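Local coordinates for Methylcobalamin\: coenzyme M methyltransferase (Methanosarcina mazei, PDB 4AY8), which transfers the methyl group of a methylated corrinoid to the thiol of coenzyme M, using a zinc ion, in methanogenesis, at the 1-thioethanesulfonic acid site. Sequence-based numbering; all coordinates share one arbitrary frame.

The 1-thioethanesulfonic acid site. Residues 37-38, 79, 84, 103, 210, 212, 246, 248, 325-326. With COM (1-thioethanesulfonic acid), chain B; ZN (zinc ion), chain C.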
loop_
_atom_site.group_PDB
_atom_site.type_symbol
_atom_site.label_atom_id
_atom_site.label_comp_id
_atom_site.label_asym_id
_atom_site.label_seq_id
_atom_site.Cartn_x
_atom_site.Cartn_y
_atom_site.Cartn_z
ATOM N N THR A 37 3.557 0.377 -2.716
ATOM C CA THR A 37 2.695 1.528 -2.942
ATOM C C THR A 37 2.560 1.761 -4.446
ATOM O O THR A 37 3.211 1.076 -5.252
ATOM C CB THR A 37 3.260 2.776 -2.236
ATOM O OG1 THR A 37 4.634 2.946 -2.597
ATOM C CG2 THR A 37 3.153 2.630 -0.701
ATOM N N GLN A 38 1.716 2.715 -4.827
ATOM C CA GLN A 38 1.343 2.873 -6.229
ATOM C C GLN A 38 2.556 3.083 -7.125
ATOM O O GLN A 38 3.497 3.803 -6.764
ATOM C CB GLN A 38 0.292 3.986 -6.396
ATOM C CG GLN A 38 0.815 5.364 -6.765
ATOM C CD GLN A 38 1.071 5.490 -8.249
ATOM O OE1 GLN A 38 0.456 4.785 -9.050
ATOM N NE2 GLN A 38 1.992 6.371 -8.627
ATOM N N ARG A 79 2.503 -4.133 -8.728
ATOM C CA ARG A 79 1.576 -3.555 -7.772
ATOM C C ARG A 79 0.437 -2.843 -8.507
ATOM O O ARG A 79 0.686 -2.083 -9.441
ATOM C CB ARG A 79 2.324 -2.559 -6.891
ATOM C CG ARG A 79 1.708 -2.273 -5.535
ATOM C CD ARG A 79 0.568 -1.271 -5.609
ATOM N NE ARG A 79 0.202 -0.692 -4.312
ATOM C CZ ARG A 79 -0.737 0.247 -4.180
ATOM N NH1 ARG A 79 -1.356 0.698 -5.258
ATOM N NH2 ARG A 79 -1.058 0.751 -2.997
ATOM N N LEU A 84 -6.509 5.176 -3.906
ATOM C CA LEU A 84 -7.122 4.729 -2.649
ATOM C C LEU A 84 -8.639 4.889 -2.660
ATOM O O LEU A 84 -9.232 5.266 -1.641
ATOM C CB LEU A 84 -6.532 5.521 -1.472
ATOM C CG LEU A 84 -5.041 5.252 -1.226
ATOM C CD1 LEU A 84 -4.520 5.963 0.017
ATOM C CD2 LEU A 84 -4.796 3.732 -1.144
ATOM N N GLN A 103 -3.876 11.530 -9.082
ATOM C CA GLN A 103 -4.635 10.367 -8.665
ATOM C C GLN A 103 -6.090 10.716 -8.414
ATOM O O GLN A 103 -6.416 11.824 -7.999
ATOM C CB GLN A 103 -4.101 9.797 -7.346
ATOM C CG GLN A 103 -2.881 8.909 -7.391
ATOM C CD GLN A 103 -2.542 8.411 -5.979
ATOM O OE1 GLN A 103 -2.522 9.196 -5.032
ATOM N NE2 GLN A 103 -2.335 7.108 -5.829
ATOM N N ALA A 210 -2.951 0.758 2.526
ATOM C CA ALA A 210 -2.464 2.092 2.810
ATOM C C ALA A 210 -3.532 2.798 3.633
ATOM O O ALA A 210 -4.661 3.015 3.170
ATOM C CB ALA A 210 -2.188 2.848 1.519
ATOM N N PRO A 212 -3.583 6.123 5.417
ATOM C CA PRO A 212 -3.013 7.415 5.821
ATOM C C PRO A 212 -3.754 8.096 6.974
ATOM O O PRO A 212 -3.152 8.852 7.741
ATOM C CB PRO A 212 -3.109 8.266 4.551
ATOM C CG PRO A 212 -4.128 7.582 3.687
ATOM C CD PRO A 212 -4.055 6.129 4.022
ATOM N N HIS A 246 0.854 -0.021 5.409
ATOM C CA HIS A 246 1.501 1.245 5.101
ATOM C C HIS A 246 0.796 2.394 5.798
ATOM O O HIS A 246 -0.397 2.595 5.612
ATOM C CB HIS A 246 1.465 1.510 3.589
ATOM C CG HIS A 246 1.940 2.874 3.217
ATOM N ND1 HIS A 246 3.275 3.217 3.201
ATOM C CD2 HIS A 246 1.256 3.999 2.901
ATOM C CE1 HIS A 246 3.389 4.494 2.877
ATOM N NE2 HIS A 246 2.181 4.988 2.692
ATOM N N CYS A 248 1.718 6.551 6.342
ATOM C CA CYS A 248 2.686 7.594 6.101
ATOM C C CYS A 248 2.739 8.596 7.259
ATOM O O CYS A 248 2.007 8.471 8.245
ATOM C CB CYS A 248 2.461 8.267 4.717
ATOM S SG CYS A 248 0.792 8.199 4.012
ATOM N N CYS A 325 6.334 6.189 0.184
ATOM C CA CYS A 325 4.898 6.333 -0.087
ATOM C C CYS A 325 4.684 5.991 -1.565
ATOM O O CYS A 325 5.553 5.374 -2.201
ATOM C CB CYS A 325 4.430 7.766 0.242
ATOM S SG CYS A 325 2.632 8.017 0.370
ATOM N N GLY A 326 3.527 6.352 -2.103
ATOM C CA GLY A 326 3.266 6.213 -3.531
ATOM C C GLY A 326 4.368 6.873 -4.344
ATOM O O GLY A 326 4.875 7.917 -3.971
HETATM C C1 COM B . -0.193 6.002 -0.320
HETATM C C2 COM B . -1.283 5.846 -1.371
HETATM S S1 COM B . -0.830 6.588 1.294
HETATM S S2 COM B . -0.718 5.390 -2.883
HETATM O O1S COM B . -0.020 6.503 -3.521
HETATM O O2S COM B . -1.922 5.097 -3.696
HETATM O O3S COM B . 0.157 4.218 -2.855
HETATM ZN ZN ZN C . 1.374 6.910 2.064
HETATM O O HOH W 1 -2.980 2.584 -4.032
#
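Coenzyme M, the methyl-accepting substrate, lies almost wholly buried in the active site of this URO-D family enzyme. It is read at both ends. Its thiol sulfur S1 binds the zinc ion at 2.4 Å, and its sulfonate is held by polar groups at the other end. His246 NE2, Cys248 SG and Cys325 SG also bind the zinc, in a nearly tetrahedral geometry. At zinc, the angle between COM S1 and Cys248 SG narrows to 96°. Zinc probably lowers the pKa of the thiol and so readies a thiolate for methyl transfer. The His246 ring is sandwiched, with Thr37 CG2 3.9 Å above its centre and the backbone N of Cys248 towards the rim of the opposite face.

The sulfonate oxygens meet different groups. The backbone N of Gln38 donates a fairly straight hydrogen bond to O3S, 2.9 Å long. Gln103 runs extended beyond CG, and its side-chain amide NE2 donates to O2S at 3.0 Å, with that oxygen almost in the amide plane. The same NE2 makes a weak second bond to O1S. A leucine here would remove this donor and would probably weaken the hold on the sulfonate. Arg79 acts from farther off. Its NH2 forms a long salt bridge to O3S, while NH1 and NH2 share a water at the guanidinium edge that also contacts O2S. One guanidinium face lies against the Thr37–Gln38 peptide, which would help fix its orientation.

Leu84 packs its CD1 branch against C2 of the short ethyl linker, and Ala210 CB approaches S1. Thr37 probably helps position the zinc ligand Cys325: its hydroxyl OG1 donates to the Cys325 carbonyl O at 2.6 Å, from well above the carbonyl plane.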